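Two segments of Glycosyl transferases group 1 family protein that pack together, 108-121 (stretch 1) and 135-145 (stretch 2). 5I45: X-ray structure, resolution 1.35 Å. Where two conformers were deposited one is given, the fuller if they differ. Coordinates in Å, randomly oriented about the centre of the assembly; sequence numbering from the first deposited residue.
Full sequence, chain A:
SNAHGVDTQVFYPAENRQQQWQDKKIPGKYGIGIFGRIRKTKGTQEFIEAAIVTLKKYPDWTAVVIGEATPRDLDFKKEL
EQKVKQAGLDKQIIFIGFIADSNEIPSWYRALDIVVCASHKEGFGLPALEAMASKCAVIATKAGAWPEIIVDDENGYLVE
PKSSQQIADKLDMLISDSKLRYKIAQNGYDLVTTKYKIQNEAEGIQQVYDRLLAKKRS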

# COMPACT_ATOMS: atom_id res chain seq x y z
N TRP A 108 -3.08 10.38 1.70
CA TRP A 108 -2.29 9.43 0.92
C TRP A 108 -3.13 8.26 0.49
O TRP A 108 -3.07 7.84 -0.65
CB TRP A 108 -1.03 8.95 1.65
CG TRP A 108 0.13 9.84 1.41
CD1 TRP A 108 0.68 10.72 2.27
CD2 TRP A 108 0.84 9.97 0.18
NE1 TRP A 108 1.73 11.36 1.68
CE2 TRP A 108 1.84 10.93 0.39
CE3 TRP A 108 0.74 9.36 -1.06
CZ2 TRP A 108 2.74 11.31 -0.61
CZ3 TRP A 108 1.64 9.74 -2.06
CH2 TRP A 108 2.61 10.68 -1.82
N TYR A 109 -3.95 7.72 1.38
CA TYR A 109 -4.82 6.62 0.97
C TYR A 109 -5.69 7.05 -0.20
O TYR A 109 -5.90 6.27 -1.14
CB TYR A 109 -5.70 6.12 2.11
CG TYR A 109 -4.97 5.33 3.16
CD1 TYR A 109 -4.54 4.04 2.89
CD2 TYR A 109 -4.71 5.85 4.41
CE1 TYR A 109 -3.92 3.29 3.85
CE2 TYR A 109 -4.07 5.09 5.37
CZ TYR A 109 -3.68 3.82 5.07
OH TYR A 109 -3.05 3.04 6.02
N ARG A 110 -6.16 8.29 -0.16
CA ARG A 110 -7.01 8.82 -1.24
C ARG A 110 -6.31 8.97 -2.58
O ARG A 110 -6.97 9.07 -3.62
CB ARG A 110 -7.62 10.16 -0.82
CG ARG A 110 -8.78 9.99 0.12
CD ARG A 110 -9.54 11.28 0.37
NE ARG A 110 -8.92 12.13 1.38
CZ ARG A 110 -9.07 11.96 2.70
NH1 ARG A 110 -9.78 10.93 3.19
NH2 ARG A 110 -8.48 12.83 3.53
N ALA A 111 -4.99 8.99 -2.57
CA ALA A 111 -4.20 9.13 -3.79
C ALA A 111 -3.76 7.78 -4.37
O ALA A 111 -3.26 7.76 -5.49
CB ALA A 111 -2.97 9.99 -3.52
N LEU A 112 -3.94 6.69 -3.62
CA LEU A 112 -3.37 5.39 -4.02
C LEU A 112 -4.38 4.40 -4.56
O LEU A 112 -5.48 4.26 -4.02
CB LEU A 112 -2.70 4.74 -2.79
CG LEU A 112 -1.50 5.51 -2.25
CD1 LEU A 112 -1.13 5.00 -0.87
CD2 LEU A 112 -0.33 5.51 -3.21
N ASP A 113 -4.04 3.70 -5.64
CA ASP A 113 -4.87 2.63 -6.16
C ASP A 113 -4.73 1.33 -5.39
O ASP A 113 -5.68 0.59 -5.28
CB ASP A 113 -4.60 2.37 -7.64
CG ASP A 113 -5.38 3.31 -8.52
OD1 ASP A 113 -5.03 4.49 -8.64
OD2 ASP A 113 -6.41 2.85 -9.06
N ILE A 114 -3.51 1.05 -4.91
CA ILE A 114 -3.22 -0.23 -4.25
C ILE A 114 -2.45 0.06 -2.99
O ILE A 114 -1.55 0.91 -3.01
CB ILE A 114 -2.39 -1.15 -5.17
CG1 ILE A 114 -3.11 -1.40 -6.50
CG2 ILE A 114 -1.98 -2.42 -4.45
CD1 ILE A 114 -2.27 -2.10 -7.57
N VAL A 115 -2.75 -0.66 -1.93
CA VAL A 115 -2.00 -0.60 -0.68
C VAL A 115 -1.54 -2.00 -0.32
O VAL A 115 -2.31 -2.96 -0.42
CB VAL A 115 -2.80 0.04 0.48
CG1 VAL A 115 -2.05 -0.07 1.80
CG2 VAL A 115 -3.06 1.49 0.16
N VAL A 116 -0.26 -2.11 0.06
CA VAL A 116 0.30 -3.36 0.53
C VAL A 116 0.53 -3.32 2.02
O VAL A 116 1.11 -2.38 2.51
CB VAL A 116 1.62 -3.70 -0.20
CG1 VAL A 116 2.17 -5.02 0.28
CG2 VAL A 116 1.38 -3.76 -1.71
N CYS A 117 0.06 -4.36 2.72
CA CYS A 117 0.25 -4.49 4.17
C CYS A 117 1.07 -5.77 4.31
O CYS A 117 0.51 -6.85 4.30
CB CYS A 117 -1.14 -4.54 4.86
SG CYS A 117 -2.26 -3.15 4.44
N ALA A 118 2.39 -5.63 4.42
CA ALA A 118 3.33 -6.75 4.30
C ALA A 118 3.91 -7.24 5.63
O ALA A 118 4.86 -8.01 5.64
CB ALA A 118 4.48 -6.31 3.39
N SER A 119 3.33 -6.82 6.74
CA SER A 119 3.92 -7.14 8.04
C SER A 119 4.04 -8.64 8.27
O SER A 119 3.17 -9.41 7.94
CB SER A 119 3.09 -6.56 9.14
OG SER A 119 3.68 -6.79 10.40
N HIS A 120 5.14 -9.05 8.88
CA HIS A 120 5.31 -10.46 9.15
C HIS A 120 4.40 -10.97 10.26
O HIS A 120 3.84 -12.07 10.16
CB HIS A 120 6.75 -10.78 9.50
CG HIS A 120 7.73 -10.44 8.43
ND1 HIS A 120 9.09 -10.40 8.66
CD2 HIS A 120 7.55 -10.05 7.15
CE1 HIS A 120 9.71 -10.07 7.54
NE2 HIS A 120 8.80 -9.84 6.62
N LYS A 121 4.26 -10.15 11.30
CA LYS A 121 3.54 -10.54 12.53
C LYS A 121 2.78 -9.43 13.21
O LYS A 121 1.68 -9.65 13.73
CB LYS A 121 4.53 -11.08 13.59
CG LYS A 121 5.22 -12.34 13.18
CD LYS A 121 6.06 -12.95 14.29
CE LYS A 121 6.54 -14.32 13.87
NZ LYS A 121 5.44 -15.32 13.75
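Stretch 2, residues 135-145: KCAVIATKAGA

Stretch 2 lies alongside stretch 1 as a neighbouring parallel strand, and the backbone hydrogen bonds between them fix its position. Residues 137-140 run in extended conformation beside 114-117. The strand axes approach to 4.7 Å and cross at -20°, the modest twist usual in a parallel sheet. Each odd-numbered residue of stretch 1 from 113 to 117 takes part in the ladder. Ala137 N donates to Asp113 O at 3.0 Å, and Val115 N to Ala137 O at 2.9 Å; Ile139 N then reaches Val115 O at 3.0 Å, Cys117 N reaches Ile139 O at 2.8 Å, and Thr141 N closes the series on Cys117 O at 3.0 Å. All five are nearly straight, with angles at hydrogen of 159-169°. The same carbonyls also receive CA-H groups: Val138 CA lies 3.3 Å from Val115 O, and Ala140 CA 3.2 Å from Cys117 O.

Beyond the ladder, Thr141 continues the polar contact with its side chain. Its CB points toward stretch 1, and with chi1 in the p well Thr141 OG1 donates to Ser119 O at 2.7 Å and accepts from Gly144 N at 3.0 Å, so one hydroxyl both ties stretch 2 to the loop of stretch 1 and holds the turn that follows. Threonine suits this place because its hydroxyl can donate and accept at once. Residues 142-144 adopt helical phi/psi, and Ala145 N bonds back to Thr141 O at 3.1 Å. A water adds another link, donating to His120 O at 2.9 Å and accepting from Ala143 N at 3.0 Å.

The register places Ile114 beside Ala137, Val115 beside Val138, Val116 beside Ile139 and Cys117 beside Ala140, with CA-CA distances of 4.7, 5.0, 4.8 and 4.5 Å. Side chains alternate between the two sheet faces. Ile114, Val116, Ala137 and Ile139 share one: Ile114 CG2 meets Ile139 CD1 at 4.1 Å, and Val116 CG2 lies 4.3 Å from Ile139 CB. Ile114, Val116 and Ile139 are beta-branched, favour extended backbone and offer apolar surface to a buried sheet; Ala137 is small and adds only a methyl to this face. On the other face, Cys117 SG rests 4.1 Å from Val138 CG1, while Cys117 CB is 4.0 Å from Ala140 CB.

Before the strand, Cys136 points toward stretch 1 and is well covered by it. Cys136 SG lies 3.1 Å from Tyr109 O, at the edge of the Tyr109 ring and near its plane, and 4.2 Å from Tyr109 CB; Cys136 CB meets Val115 CG2 at 3.9 Å. The small thiol, which tolerates apolar surroundings, packs near Tyr109 and Leu112.

At the far end the small residues allow close approach. Ala143 CB sits 3.5 Å from both Ser119 O and Lys121 O, a methyl group against backbone. At Gly144 a CB would point toward stretch 1 and fall 2.4 Å from Cys117 O, a clash that glycine avoids. Together the two stretches bury 702 Å².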

# COMPACT_ATOMS: atom_id res chain seq x y z
N LYS A 135 -11.24 2.87 -0.46
CA LYS A 135 -11.41 2.22 -1.73
C LYS A 135 -10.10 1.97 -2.49
O LYS A 135 -10.03 1.98 -3.71
CB LYS A 135 -12.49 2.92 -2.59
CG LYS A 135 -13.37 1.95 -3.36
CD LYS A 135 -14.50 2.61 -4.12
CE LYS A 135 -15.61 3.21 -3.25
NZ LYS A 135 -16.71 3.71 -4.11
N CYS A 136 -9.07 1.69 -1.71
CA CYS A 136 -7.79 1.17 -2.25
C CYS A 136 -7.91 -0.35 -2.34
O CYS A 136 -8.52 -0.98 -1.47
CB CYS A 136 -6.63 1.48 -1.32
SG CYS A 136 -6.43 3.18 -0.87
N ALA A 137 -7.33 -0.97 -3.36
CA ALA A 137 -7.26 -2.44 -3.40
C ALA A 137 -6.14 -2.87 -2.47
O ALA A 137 -5.04 -2.30 -2.58
CB ALA A 137 -6.99 -2.89 -4.82
N VAL A 138 -6.35 -3.85 -1.61
CA VAL A 138 -5.35 -4.26 -0.63
C VAL A 138 -4.80 -5.65 -0.89
O VAL A 138 -5.53 -6.64 -1.17
CB VAL A 138 -5.96 -4.22 0.79
CG1 VAL A 138 -5.01 -4.78 1.85
CG2 VAL A 138 -6.31 -2.80 1.16
N ILE A 139 -3.46 -5.69 -0.78
CA ILE A 139 -2.70 -6.94 -0.76
C ILE A 139 -2.10 -7.01 0.63
O ILE A 139 -1.43 -6.10 1.06
CB ILE A 139 -1.57 -6.91 -1.79
CG1 ILE A 139 -2.13 -6.80 -3.21
CG2 ILE A 139 -0.72 -8.18 -1.64
CD1 ILE A 139 -1.08 -6.37 -4.23
N ALA A 140 -2.34 -8.09 1.35
CA ALA A 140 -1.90 -8.20 2.73
C ALA A 140 -1.44 -9.58 3.11
O ALA A 140 -1.88 -10.58 2.55
CB ALA A 140 -3.08 -7.84 3.66
N THR A 141 -0.55 -9.63 4.09
CA THR A 141 -0.25 -10.87 4.81
C THR A 141 -1.38 -11.11 5.85
O THR A 141 -2.19 -10.24 6.11
CB THR A 141 1.05 -10.73 5.57
OG1 THR A 141 0.94 -9.58 6.42
CG2 THR A 141 2.23 -10.56 4.63
N LYS A 142 -1.33 -12.26 6.50
CA LYS A 142 -2.26 -12.59 7.61
C LYS A 142 -2.21 -11.48 8.68
O LYS A 142 -3.25 -10.96 9.12
CB LYS A 142 -1.86 -13.93 8.22
CG LYS A 142 -2.74 -14.40 9.37
CD LYS A 142 -2.38 -15.82 9.82
CE LYS A 142 -2.76 -16.85 8.77
NZ LYS A 142 -2.87 -18.22 9.34
N ALA A 143 -1.00 -11.08 9.05
CA ALA A 143 -0.81 -9.99 10.02
C ALA A 143 -1.36 -8.67 9.51
O ALA A 143 -1.98 -7.89 10.25
CB ALA A 143 0.67 -9.83 10.36
N GLY A 144 -1.07 -8.37 8.24
CA GLY A 144 -1.49 -7.12 7.62
C GLY A 144 -2.97 -6.89 7.59
O GLY A 144 -3.41 -5.76 7.57
N ALA A 145 -3.73 -7.98 7.61
CA ALA A 145 -5.19 -7.91 7.58
C ALA A 145 -5.84 -8.71 8.73
O ALA A 145 -6.90 -9.34 8.58
CB ALA A 145 -5.71 -8.36 6.22
O HOH W 1 1.49 -12.60 8.53